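Side-chain contacts in NAD(P)H-hydrate epimerase (Saccharomyces cerevisiae, PDB 1JZT), which catalyses the epimerisation of the R and S forms of NAD(P)HX, the hydrated, damaged forms of NADH and NADPH, so that both epimers can be repaired: residues Val7-Ala12 with Asp179-Pro184; Gln30-Ala35 with Gly74-Arg79; Ala40-Arg45 with Thr214-Gly219; Ile222-Ala227 with Phe232-Tyr237. One frame throughout, in Å; residues are numbered along the deposited sequence.

How the interactions relate
Two of the four contacts lie deep in the Rossmann-like fold and two nearer its surface. Interactions 2 and 3 both use helix 28-46: its earlier turns pack on helix 69-83 and its later turns on strand 214-218, and they meet where C77 SG touches A40 N. Interactions 1 and 4 are partly buried and involve loops; they touch through V7 and F232, while Y237 and F235 tie interaction 4 to strand 214-218. The chemistry follows the setting. A carboxylate accepts hydrogen bonds at a helix start in interaction 1, a paired salt bridge borders apolar packing in interaction 2, interaction 3 is apolar, and interaction 4 mixes a CH-pi contact with a charge pair.

Interaction 1 (Val7-Ala12 with Asp179-Pro184); sequences VSSKLA and DVDKGP
With CG anti to its carbonyl carbon (chi1 -65°), D181 turns its carboxylate toward S9, whose hydroxyl sits between backbone N and carbonyl carbon (chi1 60°), a torsion that places OG within reach of OD2. OD1 takes the backbone N-H of S9 on its syn lone pair, S9 N to D181 OD1 being 2.9 Å, while OD2 accepts from S9 OG at 2.6 Å, on the syn side but 21° out of the carboxylate plane. A water extends the grip, accepting from K10 N and donating to D181 OD2. This is the first turn of helix 9-19, where S8 is the N-cap: S8 OG accepts from L11 N at 3.2 Å in a nearly straight bond. The carboxylate thus faces a helix N-terminus, whose dipole would be expected to stabilise its negative charge. An asparagine here, lacking that charge, would probably turn an NH2 group to one of the two S9 donors, leaving that donor without an acceptor. Beside the polar pair, V180 CG1 lies 3.7 Å from S9 CB, and V180 stands close to F143, predicted to bind NADPHX. In the same loop D179 OD1 receives D181 N, closing an Asx turn, and K182 N.

Interaction 2 (Gln30-Ala35 with Gly74-Arg79); sequences QLMELA and GLVCAR
E33 and R79 run across each other at about a right angle, yet their flat ends are nearly coplanar, the carboxylate and guanidinium planes being 23° apart. The setting is a helix pair of the Rossmann-like fold: helix segments 30-35 and 74-79 approach to 8.3 Å between axes and cross at -51°. The arginine grips end-on with two nitrogens, one for each oxygen. R79 NH2 gives to E33 OE1 at 2.9 Å, and NH1 reaches OE2 in an almost straight bond of 171°, both on syn lone pairs. Bends at chi2 of E33 and chi3 of R79 bring the ends together; OE2 has a second partner in H80. A leucine in place of E33 would probably leave the R79 guanidinium without its counter-charge and free to turn. V76 points toward helix 30-35, its CG1 near E33 O and OE1 and its CG2 beside M32, a selenomethionine whose chain slants across the valine. That selenomethionine also touches F101 and L105 of helix 100-111 and N69, a predicted NADPHX-binding residue, which places this packing beside the predicted nucleotide site. Its methylene M32 CG sits 3.9 Å from V76 CG2.

Interaction 3 (Ala40-Arg45 with Thr214-Gly219); sequences AQAVCR and THYVGG
A42 and Y216 meet where helix 28-46 lies against the central sheet of the Rossmann-like fold, the helix-on-sheet layering that encloses the core of such domains. Strand 214-218 is flanked there by strand 194-198, with which it runs parallel, and by strand 243-245, antiparallel to it.

The apolar part is a methyl group set over an aromatic ring. The methyl of A42 comes down on one face of Y216, its CB 3.9 Å from CD2, displaced from the ring centre toward that atom. Y216 carries CG anti to its carbonyl carbon (chi1 -71°), which raises the ring off the strand and sends it along the helix toward R45. The small alanine is consistent with the close approach of helix and strand, the CA atoms of A42 and Y216 being 7.2 Å apart. Neighbours extend this layer: A42 also touches V196, and Y216 touches V194, both of strand 194-198.

The remaining contacts involve the polar end of the tyrosine and the aliphatic start of an arginine. The hydroxyl of Y216 lies alongside the chain of R45, and it is hydrogen-bonded to Q46, the next residue on. R45 runs obliquely to the tyrosine, its guanidinium plane turned 71° from the ring, and bends at chi3 (-64°) to carry its charge away to a salt bridge with D241. What it offers Y216 is therefore hydrocarbon: CB stands 4.1 Å from the tyrosine OH, and CG comes closer, R45 CG to Y216 OH being 3.9 Å.

Interaction 4 (Ile222-Ala227 with Phe232-Tyr237); sequences IPRDFA and FEPFGY
R224 and E233 form a salt bridge of an uncommon kind: the carboxylate oxygen stands over the face of the guanidinium instead of at its edge. E233 OE2 lies 2.7 Å from R224 NH1, well out of the guanidinium plane, so that no N-H points at it and charge attraction alone holds the pair. The two flat groups are 17° from parallel. R224 stays extended from CG to NE, while E233 folds back by its bend at chi2 (73°), and both lie on the exposed side of the contact.

On the inner side the chemistry is apolar. A227 sets its methyl over the face of the F232 ring in a CH-pi contact, CB 3.7 Å from the centroid, while I222 meets the ring at its edge, with CD1 4.1 Å from F232 CZ. A227 belongs to the short helix 224-229, which I222 precedes and P223 N-caps; F232 lies on the chain that returns past it before strand 243-245, the last of the sheet. The return is fastened by a backbone bond from F232 N to A227 O, 3.1 Å long.

P234 packs between the charged and apolar sides, its CD 3.8 Å from A227 CB and its CG against R224 CA. From helix 9-19, I15 touches both F226 and F232.

Interaction 1 (Val7-Ala12 with Asp179-Pro184)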
loop_
_atom_site.group_PDB
_atom_site.type_symbol
_atom_site.label_atom_id
_atom_site.label_comp_id
_atom_site.label_asym_id
_atom_site.label_seq_id
_atom_site.Cartn_x
_atom_site.Cartn_y
_atom_site.Cartn_z
ATOM N N VAL A 7 -2.623 1.738 16.637
ATOM C CA VAL A 7 -3.143 0.472 17.123
ATOM C C VAL A 7 -2.110 -0.630 16.897
ATOM O O VAL A 7 -1.519 -0.727 15.820
ATOM C CB VAL A 7 -4.458 0.103 16.399
ATOM C CG1 VAL A 7 -4.897 -1.289 16.789
ATOM C CG2 VAL A 7 -5.538 1.115 16.749
ATOM N N SER A 8 -1.891 -1.445 17.926
ATOM C CA SER A 8 -0.930 -2.549 17.873
ATOM C C SER A 8 -1.288 -3.541 16.772
ATOM O O SER A 8 -2.444 -3.621 16.360
ATOM C CB SER A 8 -0.927 -3.289 19.210
ATOM O OG SER A 8 -2.198 -3.897 19.429
ATOM N N SER A 9 -0.305 -4.307 16.304
ATOM C CA SER A 9 -0.568 -5.292 15.259
ATOM C C SER A 9 -1.572 -6.329 15.766
ATOM O O SER A 9 -2.390 -6.849 14.997
ATOM C CB SER A 9 0.730 -5.984 14.823
ATOM O OG SER A 9 1.347 -6.653 15.905
ATOM N N LYS A 10 -1.516 -6.617 17.065
ATOM C CA LYS A 10 -2.430 -7.586 17.666
ATOM C C LYS A 10 -3.882 -7.125 17.515
ATOM O O LYS A 10 -4.726 -7.870 17.024
ATOM C CB LYS A 10 -2.101 -7.776 19.148
ATOM C CG LYS A 10 -3.049 -8.707 19.884
ATOM C CD LYS A 10 -2.738 -8.724 21.374
ATOM C CE LYS A 10 -3.684 -9.646 22.126
ATOM N NZ LYS A 10 -3.576 -11.054 21.647
ATOM N N LEU A 11 -4.172 -5.899 17.944
ATOM C CA LEU A 11 -5.525 -5.373 17.824
ATOM C C LEU A 11 -5.912 -5.202 16.356
ATOM O O LEU A 11 -7.076 -5.372 15.993
ATOM C CB LEU A 11 -5.654 -4.033 18.551
ATOM C CG LEU A 11 -5.873 -4.107 20.062
ATOM C CD1 LEU A 11 -4.721 -4.852 20.710
ATOM C CD2 LEU A 11 -5.994 -2.699 20.628
ATOM N N ALA A 12 -4.934 -4.876 15.513
ATOM C CA ALA A 12 -5.191 -4.694 14.087
ATOM C C ALA A 12 -5.765 -5.982 13.499
ATOM O O ALA A 12 -6.677 -5.945 12.668
ATOM C CB ALA A 12 -3.905 -4.309 13.365
ATOM N N ASP A 179 9.437 -3.462 11.665
ATOM C CA ASP A 179 8.754 -4.218 12.700
ATOM C C ASP A 179 7.457 -3.439 12.891
ATOM O O ASP A 179 7.481 -2.276 13.288
ATOM C CB ASP A 179 9.568 -4.236 13.994
ATOM C CG ASP A 179 8.936 -5.109 15.058
ATOM O OD1 ASP A 179 7.811 -4.792 15.495
ATOM O OD2 ASP A 179 9.555 -6.120 15.448
ATOM N N VAL A 180 6.332 -4.078 12.585
ATOM C CA VAL A 180 5.023 -3.436 12.671
ATOM C C VAL A 180 4.773 -2.679 13.968
ATOM O O VAL A 180 4.091 -1.659 13.962
ATOM C CB VAL A 180 3.879 -4.465 12.471
ATOM C CG1 VAL A 180 2.527 -3.757 12.485
ATOM C CG2 VAL A 180 4.072 -5.214 11.155
ATOM N N ASP A 181 5.329 -3.162 15.076
ATOM C CA ASP A 181 5.125 -2.498 16.363
ATOM C C ASP A 181 6.358 -1.785 16.902
ATOM O O ASP A 181 6.240 -0.786 17.612
ATOM C CB ASP A 181 4.649 -3.501 17.416
ATOM C CG ASP A 181 3.288 -4.076 17.102
ATOM O OD1 ASP A 181 2.371 -3.297 16.767
ATOM O OD2 ASP A 181 3.132 -5.310 17.206
ATOM N N LYS A 182 7.537 -2.300 16.565
ATOM C CA LYS A 182 8.790 -1.724 17.042
ATOM C C LYS A 182 9.395 -0.698 16.094
ATOM O O LYS A 182 10.125 0.190 16.526
ATOM C CB LYS A 182 9.822 -2.829 17.282
ATOM C CG LYS A 182 9.377 -3.933 18.229
ATOM C CD LYS A 182 9.176 -3.410 19.637
ATOM C CE LYS A 182 8.892 -4.546 20.605
ATOM N NZ LYS A 182 10.009 -5.537 20.642
ATOM N N GLY A 183 9.106 -0.832 14.805
ATOM C CA GLY A 183 9.655 0.091 13.827
ATOM C C GLY A 183 10.789 -0.530 13.028
ATOM O O GLY A 183 11.021 -1.729 13.118
ATOM N N PRO A 184 11.529 0.269 12.244
ATOM C CA PRO A 184 12.639 -0.237 11.434
ATOM C C PRO A 184 13.761 -0.829 12.282
ATOM O O PRO A 184 14.338 -0.147 13.127
ATOM C CB PRO A 184 13.078 0.996 10.647
ATOM C CG PRO A 184 12.811 2.105 11.605
ATOM C CD PRO A 184 11.465 1.742 12.186
HETATM O O HOH W 1 0.933 -6.274 18.950
#

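Interaction 2 (Gln30-Ala35 with Gly74-Arg79)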
loop_
_atom_site.group_PDB
_atom_site.type_symbol
_atom_site.label_atom_id
_atom_site.label_comp_id
_atom_site.label_asym_id
_atom_site.label_seq_id
_atom_site.Cartn_x
_atom_site.Cartn_y
_atom_site.Cartn_z
ATOM N N GLN A 30 -15.005 -5.900 -0.629
ATOM C CA GLN A 30 -15.296 -4.496 -0.367
ATOM C C GLN A 30 -14.121 -3.778 0.283
ATOM O O GLN A 30 -13.679 -2.728 -0.192
ATOM C CB GLN A 30 -16.495 -4.355 0.567
ATOM C CG GLN A 30 -17.851 -4.674 -0.046
ATOM C CD GLN A 30 -18.912 -4.773 1.031
ATOM O OE1 GLN A 30 -19.026 -5.796 1.702
ATOM N NE2 GLN A 30 -19.676 -3.699 1.224
ATOM N N LEU A 31 -13.623 -4.334 1.377
ATOM C CA LEU A 31 -12.524 -3.698 2.098
ATOM C C LEU A 31 -11.269 -3.507 1.249
ATOM O O LEU A 31 -10.630 -2.453 1.302
ATOM C CB LEU A 31 -12.197 -4.498 3.358
ATOM C CG LEU A 31 -13.333 -4.596 4.384
ATOM C CD1 LEU A 31 -12.826 -5.304 5.636
ATOM C CD2 LEU A 31 -13.850 -3.202 4.738
HETATM N N MSE A 32 -10.926 -4.530 0.472
HETATM C CA MSE A 32 -9.751 -4.478 -0.384
HETATM C C MSE A 32 -9.926 -3.447 -1.503
HETATM O O MSE A 32 -8.985 -2.733 -1.862
HETATM C CB MSE A 32 -9.476 -5.871 -0.961
HETATM C CG MSE A 32 -8.177 -5.993 -1.742
HETATM SE SE MSE A 32 -7.601 -7.862 -1.860
HETATM C CE MSE A 32 -7.048 -8.105 -0.020
ATOM N N GLU A 33 -11.135 -3.364 -2.052
ATOM C CA GLU A 33 -11.417 -2.401 -3.110
ATOM C C GLU A 33 -11.279 -0.988 -2.543
ATOM O O GLU A 33 -10.639 -0.120 -3.145
ATOM C CB GLU A 33 -12.838 -2.599 -3.639
ATOM C CG GLU A 33 -13.189 -1.751 -4.848
ATOM C CD GLU A 33 -12.310 -2.045 -6.056
ATOM O OE1 GLU A 33 -11.821 -3.192 -6.199
ATOM O OE2 GLU A 33 -12.129 -1.126 -6.881
ATOM N N LEU A 34 -11.886 -0.760 -1.383
ATOM C CA LEU A 34 -11.825 0.552 -0.741
ATOM C C LEU A 34 -10.390 0.882 -0.328
ATOM O O LEU A 34 -9.944 2.013 -0.497
ATOM C CB LEU A 34 -12.757 0.590 0.475
ATOM C CG LEU A 34 -14.272 0.548 0.209
ATOM C CD1 LEU A 34 -15.016 0.507 1.539
ATOM C CD2 LEU A 34 -14.700 1.766 -0.596
ATOM N N ALA A 35 -9.663 -0.105 0.197
ATOM C CA ALA A 35 -8.278 0.116 0.614
ATOM C C ALA A 35 -7.393 0.457 -0.584
ATOM O O ALA A 35 -6.616 1.417 -0.542
ATOM C CB ALA A 35 -7.735 -1.118 1.329
ATOM N N GLY A 74 -2.617 -3.759 -3.447
ATOM C CA GLY A 74 -1.839 -3.185 -4.531
ATOM C C GLY A 74 -2.445 -3.451 -5.899
ATOM O O GLY A 74 -2.395 -2.589 -6.783
ATOM N N LEU A 75 -3.005 -4.643 -6.087
ATOM C CA LEU A 75 -3.622 -5.003 -7.363
ATOM C C LEU A 75 -4.806 -4.075 -7.653
ATOM O O LEU A 75 -5.028 -3.679 -8.802
ATOM C CB LEU A 75 -4.090 -6.466 -7.342
ATOM C CG LEU A 75 -3.002 -7.517 -7.093
ATOM C CD1 LEU A 75 -3.591 -8.935 -7.149
ATOM C CD2 LEU A 75 -1.908 -7.353 -8.126
ATOM N N VAL A 76 -5.560 -3.738 -6.608
ATOM C CA VAL A 76 -6.703 -2.833 -6.734
ATOM C C VAL A 76 -6.172 -1.432 -7.073
ATOM O O VAL A 76 -6.660 -0.768 -7.985
ATOM C CB VAL A 76 -7.497 -2.750 -5.411
ATOM C CG1 VAL A 76 -8.515 -1.612 -5.475
ATOM C CG2 VAL A 76 -8.209 -4.069 -5.151
ATOM N N CYS A 77 -5.173 -0.993 -6.313
ATOM C CA CYS A 77 -4.550 0.314 -6.507
ATOM C C CYS A 77 -4.121 0.526 -7.955
ATOM O O CYS A 77 -4.361 1.578 -8.536
ATOM C CB CYS A 77 -3.331 0.433 -5.595
ATOM S SG CYS A 77 -2.306 1.893 -5.901
ATOM N N ALA A 78 -3.471 -0.482 -8.523
ATOM C CA ALA A 78 -2.997 -0.422 -9.892
ATOM C C ALA A 78 -4.115 -0.143 -10.898
ATOM O O ALA A 78 -3.916 0.611 -11.855
ATOM C CB ALA A 78 -2.279 -1.720 -10.247
ATOM N N ARG A 79 -5.281 -0.749 -10.693
ATOM C CA ARG A 79 -6.419 -0.541 -11.600
ATOM C C ARG A 79 -6.944 0.893 -11.496
ATOM O O ARG A 79 -7.235 1.525 -12.511
ATOM C CB ARG A 79 -7.536 -1.561 -11.293
ATOM C CG ARG A 79 -8.913 -1.260 -11.929
ATOM C CD ARG A 79 -9.801 -2.511 -11.918
ATOM N NE ARG A 79 -9.685 -3.238 -10.656
ATOM C CZ ARG A 79 -10.292 -2.889 -9.527
ATOM N NH1 ARG A 79 -11.078 -1.817 -9.491
ATOM N NH2 ARG A 79 -10.089 -3.604 -8.426
#

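Interaction 3 (Ala40-Arg45 with Thr214-Gly219)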
loop_
_atom_site.group_PDB
_atom_site.type_symbol
_atom_site.label_atom_id
_atom_site.label_comp_id
_atom_site.label_asym_id
_atom_site.label_seq_id
_atom_site.Cartn_x
_atom_site.Cartn_y
_atom_site.Cartn_z
ATOM N N ALA A 40 -4.411 4.499 -4.224
ATOM C CA ALA A 40 -4.369 5.170 -5.525
ATOM C C ALA A 40 -4.639 6.670 -5.378
ATOM O O ALA A 40 -3.959 7.505 -5.985
ATOM C CB ALA A 40 -5.393 4.553 -6.454
ATOM N N GLN A 41 -5.641 7.019 -4.579
ATOM C CA GLN A 41 -5.961 8.430 -4.369
ATOM C C GLN A 41 -4.764 9.179 -3.743
ATOM O O GLN A 41 -4.488 10.323 -4.110
ATOM C CB GLN A 41 -7.219 8.556 -3.493
ATOM C CG GLN A 41 -7.835 9.960 -3.432
ATOM C CD GLN A 41 -9.219 9.967 -2.785
ATOM O OE1 GLN A 41 -9.390 9.500 -1.663
ATOM N NE2 GLN A 41 -10.206 10.504 -3.494
ATOM N N ALA A 42 -4.045 8.540 -2.818
ATOM C CA ALA A 42 -2.876 9.168 -2.176
ATOM C C ALA A 42 -1.769 9.431 -3.197
ATOM O O ALA A 42 -1.113 10.479 -3.174
ATOM C CB ALA A 42 -2.335 8.272 -1.045
ATOM N N VAL A 43 -1.555 8.469 -4.090
ATOM C CA VAL A 43 -0.534 8.603 -5.126
ATOM C C VAL A 43 -0.884 9.757 -6.062
ATOM O O VAL A 43 -0.030 10.575 -6.411
ATOM C CB VAL A 43 -0.420 7.310 -5.951
ATOM C CG1 VAL A 43 0.478 7.536 -7.164
ATOM C CG2 VAL A 43 0.123 6.194 -5.077
ATOM N N CYS A 44 -2.146 9.806 -6.474
ATOM C CA CYS A 44 -2.620 10.859 -7.364
ATOM C C CYS A 44 -2.496 12.230 -6.694
ATOM O O CYS A 44 -2.157 13.219 -7.338
ATOM C CB CYS A 44 -4.081 10.583 -7.755
ATOM S SG CYS A 44 -4.848 11.804 -8.852
ATOM N N ARG A 45 -2.752 12.290 -5.394
ATOM C CA ARG A 45 -2.678 13.564 -4.686
ATOM C C ARG A 45 -1.239 14.013 -4.432
ATOM O O ARG A 45 -0.944 15.209 -4.434
ATOM C CB ARG A 45 -3.445 13.470 -3.369
ATOM C CG ARG A 45 -3.664 14.811 -2.701
ATOM C CD ARG A 45 -4.817 14.753 -1.720
ATOM N NE ARG A 45 -6.098 14.487 -2.375
ATOM C CZ ARG A 45 -7.250 14.372 -1.718
ATOM N NH1 ARG A 45 -7.273 14.500 -0.396
ATOM N NH2 ARG A 45 -8.380 14.130 -2.374
ATOM N N THR A 214 5.450 11.684 3.879
ATOM C CA THR A 214 4.124 12.262 4.041
ATOM C C THR A 214 3.248 11.093 4.513
ATOM O O THR A 214 3.326 9.998 3.953
ATOM C CB THR A 214 3.585 12.831 2.713
ATOM O OG1 THR A 214 4.442 13.885 2.261
ATOM C CG2 THR A 214 2.180 13.386 2.907
ATOM N N HIS A 215 2.429 11.322 5.538
ATOM C CA HIS A 215 1.584 10.269 6.101
ATOM C C HIS A 215 0.093 10.472 5.830
ATOM O O HIS A 215 -0.476 11.531 6.113
ATOM C CB HIS A 215 1.823 10.177 7.620
ATOM C CG HIS A 215 1.251 8.948 8.268
ATOM N ND1 HIS A 215 1.116 8.829 9.638
ATOM C CD2 HIS A 215 0.814 7.774 7.749
ATOM C CE1 HIS A 215 0.624 7.637 9.932
ATOM N NE2 HIS A 215 0.433 6.977 8.802
ATOM N N TYR A 216 -0.518 9.435 5.270
ATOM C CA TYR A 216 -1.943 9.406 4.967
ATOM C C TYR A 216 -2.550 8.179 5.636
ATOM O O TYR A 216 -1.866 7.172 5.866
ATOM C CB TYR A 216 -2.189 9.254 3.463
ATOM C CG TYR A 216 -1.868 10.446 2.590
ATOM C CD1 TYR A 216 -2.749 11.519 2.492
ATOM C CD2 TYR A 216 -0.719 10.465 1.802
ATOM C CE1 TYR A 216 -2.500 12.584 1.621
ATOM C CE2 TYR A 216 -0.458 11.520 0.929
ATOM C CZ TYR A 216 -1.356 12.573 0.844
ATOM O OH TYR A 216 -1.109 13.598 -0.030
ATOM N N VAL A 217 -3.837 8.261 5.955
ATOM C CA VAL A 217 -4.548 7.119 6.513
ATOM C C VAL A 217 -5.709 6.896 5.544
ATOM O O VAL A 217 -6.289 7.858 5.030
ATOM C CB VAL A 217 -5.105 7.379 7.940
ATOM C CG1 VAL A 217 -6.168 8.463 7.927
ATOM C CG2 VAL A 217 -5.670 6.085 8.505
ATOM N N GLY A 218 -6.024 5.632 5.280
ATOM C CA GLY A 218 -7.094 5.299 4.354
ATOM C C GLY A 218 -7.977 4.187 4.882
ATOM O O GLY A 218 -7.705 3.625 5.942
ATOM N N GLY A 219 -9.036 3.865 4.145
ATOM C CA GLY A 219 -9.953 2.829 4.591
ATOM C C GLY A 219 -11.059 3.490 5.391
ATOM O O GLY A 219 -11.142 3.337 6.610
#

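Interaction 4 (Ile222-Ala227 with Phe232-Tyr237)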
loop_
_atom_site.group_PDB
_atom_site.type_symbol
_atom_site.label_atom_id
_atom_site.label_comp_id
_atom_site.label_asym_id
_atom_site.label_seq_id
_atom_site.Cartn_x
_atom_site.Cartn_y
_atom_site.Cartn_z
ATOM N N ILE A 222 -15.068 2.873 9.141
ATOM C CA ILE A 222 -15.063 2.636 10.585
ATOM C C ILE A 222 -15.991 3.570 11.366
ATOM O O ILE A 222 -15.817 4.788 11.343
ATOM C CB ILE A 222 -13.637 2.801 11.150
ATOM C CG1 ILE A 222 -12.705 1.783 10.497
ATOM C CG2 ILE A 222 -13.645 2.640 12.664
ATOM C CD1 ILE A 222 -11.249 2.122 10.669
ATOM N N PRO A 223 -16.993 3.005 12.067
ATOM C CA PRO A 223 -17.935 3.803 12.857
ATOM C C PRO A 223 -17.286 4.239 14.174
ATOM O O PRO A 223 -16.304 3.642 14.616
ATOM C CB PRO A 223 -19.115 2.851 13.052
ATOM C CG PRO A 223 -18.465 1.526 13.118
ATOM C CD PRO A 223 -17.396 1.588 12.042
ATOM N N ARG A 224 -17.834 5.279 14.791
ATOM C CA ARG A 224 -17.291 5.818 16.035
ATOM C C ARG A 224 -17.136 4.819 17.183
ATOM O O ARG A 224 -16.035 4.613 17.692
ATOM C CB ARG A 224 -18.156 6.991 16.501
ATOM C CG ARG A 224 -17.590 7.759 17.677
ATOM C CD ARG A 224 -18.584 8.803 18.153
ATOM N NE ARG A 224 -18.068 9.576 19.278
ATOM C CZ ARG A 224 -17.043 10.416 19.196
ATOM N NH1 ARG A 224 -16.422 10.591 18.035
ATOM N NH2 ARG A 224 -16.638 11.078 20.274
ATOM N N ASP A 225 -18.240 4.204 17.595
ATOM C CA ASP A 225 -18.212 3.253 18.701
ATOM C C ASP A 225 -17.200 2.127 18.502
ATOM O O ASP A 225 -16.541 1.707 19.450
ATOM C CB ASP A 225 -19.605 2.662 18.919
ATOM C CG ASP A 225 -20.075 1.838 17.744
ATOM O OD1 ASP A 225 -20.112 2.373 16.612
ATOM O OD2 ASP A 225 -20.406 0.651 17.949
ATOM N N PHE A 226 -17.076 1.644 17.270
ATOM C CA PHE A 226 -16.145 0.562 16.961
ATOM C C PHE A 226 -14.713 1.029 17.185
ATOM O O PHE A 226 -13.922 0.340 17.831
ATOM C CB PHE A 226 -16.315 0.120 15.507
ATOM C CG PHE A 226 -15.478 -1.066 15.130
ATOM C CD1 PHE A 226 -15.799 -2.336 15.595
ATOM C CD2 PHE A 226 -14.377 -0.916 14.292
ATOM C CE1 PHE A 226 -15.037 -3.446 15.229
ATOM C CE2 PHE A 226 -13.608 -2.016 13.919
ATOM C CZ PHE A 226 -13.940 -3.289 14.388
ATOM N N ALA A 227 -14.385 2.196 16.637
ATOM C CA ALA A 227 -13.050 2.763 16.788
ATOM C C ALA A 227 -12.737 2.960 18.269
ATOM O O ALA A 227 -11.712 2.491 18.759
ATOM C CB ALA A 227 -12.957 4.100 16.050
ATOM N N PHE A 232 -9.197 4.164 19.573
ATOM C CA PHE A 232 -8.973 5.331 18.729
ATOM C C PHE A 232 -10.270 5.982 18.270
ATOM O O PHE A 232 -11.354 5.444 18.474
ATOM C CB PHE A 232 -8.096 4.979 17.516
ATOM C CG PHE A 232 -8.774 4.108 16.492
ATOM C CD1 PHE A 232 -8.953 2.747 16.718
ATOM C CD2 PHE A 232 -9.195 4.647 15.279
ATOM C CE1 PHE A 232 -9.539 1.933 15.746
ATOM C CE2 PHE A 232 -9.785 3.844 14.300
ATOM C CZ PHE A 232 -9.954 2.486 14.533
ATOM N N GLU A 233 -10.147 7.152 17.657
ATOM C CA GLU A 233 -11.302 7.884 17.160
ATOM C C GLU A 233 -11.309 7.816 15.631
ATOM O O GLU A 233 -10.257 7.878 15.000
ATOM C CB GLU A 233 -11.223 9.345 17.607
ATOM C CG GLU A 233 -12.571 10.029 17.738
ATOM C CD GLU A 233 -13.341 9.554 18.952
ATOM O OE1 GLU A 233 -12.872 9.803 20.083
ATOM O OE2 GLU A 233 -14.412 8.932 18.777
ATOM N N PRO A 234 -12.492 7.683 15.016
ATOM C CA PRO A 234 -12.563 7.617 13.550
ATOM C C PRO A 234 -11.936 8.880 12.955
ATOM O O PRO A 234 -12.143 9.974 13.471
ATOM C CB PRO A 234 -14.064 7.517 13.284
ATOM C CG PRO A 234 -14.658 8.268 14.446
ATOM C CD PRO A 234 -13.840 7.756 15.607
ATOM N N PHE A 235 -11.172 8.721 11.879
ATOM C CA PHE A 235 -10.498 9.849 11.244
ATOM C C PHE A 235 -11.409 10.810 10.486
ATOM O O PHE A 235 -12.373 10.402 9.838
ATOM C CB PHE A 235 -9.389 9.326 10.333
ATOM C CG PHE A 235 -8.319 8.595 11.077
ATOM C CD1 PHE A 235 -7.305 9.295 11.722
ATOM C CD2 PHE A 235 -8.380 7.211 11.219
ATOM C CE1 PHE A 235 -6.370 8.622 12.504
ATOM C CE2 PHE A 235 -7.453 6.532 11.997
ATOM C CZ PHE A 235 -6.446 7.239 12.644
ATOM N N GLY A 236 -11.081 12.096 10.575
ATOM C CA GLY A 236 -11.877 13.119 9.926
ATOM C C GLY A 236 -11.634 13.319 8.442
ATOM O O GLY A 236 -11.187 14.389 8.012
ATOM N N TYR A 237 -11.934 12.289 7.656
ATOM C CA TYR A 237 -11.789 12.357 6.211
ATOM C C TYR A 237 -12.558 13.579 5.728
ATOM O O TYR A 237 -13.678 13.822 6.176
ATOM C CB TYR A 237 -12.378 11.098 5.574
ATOM C CG TYR A 237 -11.600 9.854 5.899
ATOM C CD1 TYR A 237 -10.426 9.556 5.213
ATOM C CD2 TYR A 237 -12.008 8.994 6.917
ATOM C CE1 TYR A 237 -9.675 8.439 5.527
ATOM C CE2 TYR A 237 -11.258 7.866 7.246
ATOM C CZ TYR A 237 -10.095 7.597 6.546
ATOM O OH TYR A 237 -9.343 6.487 6.850
#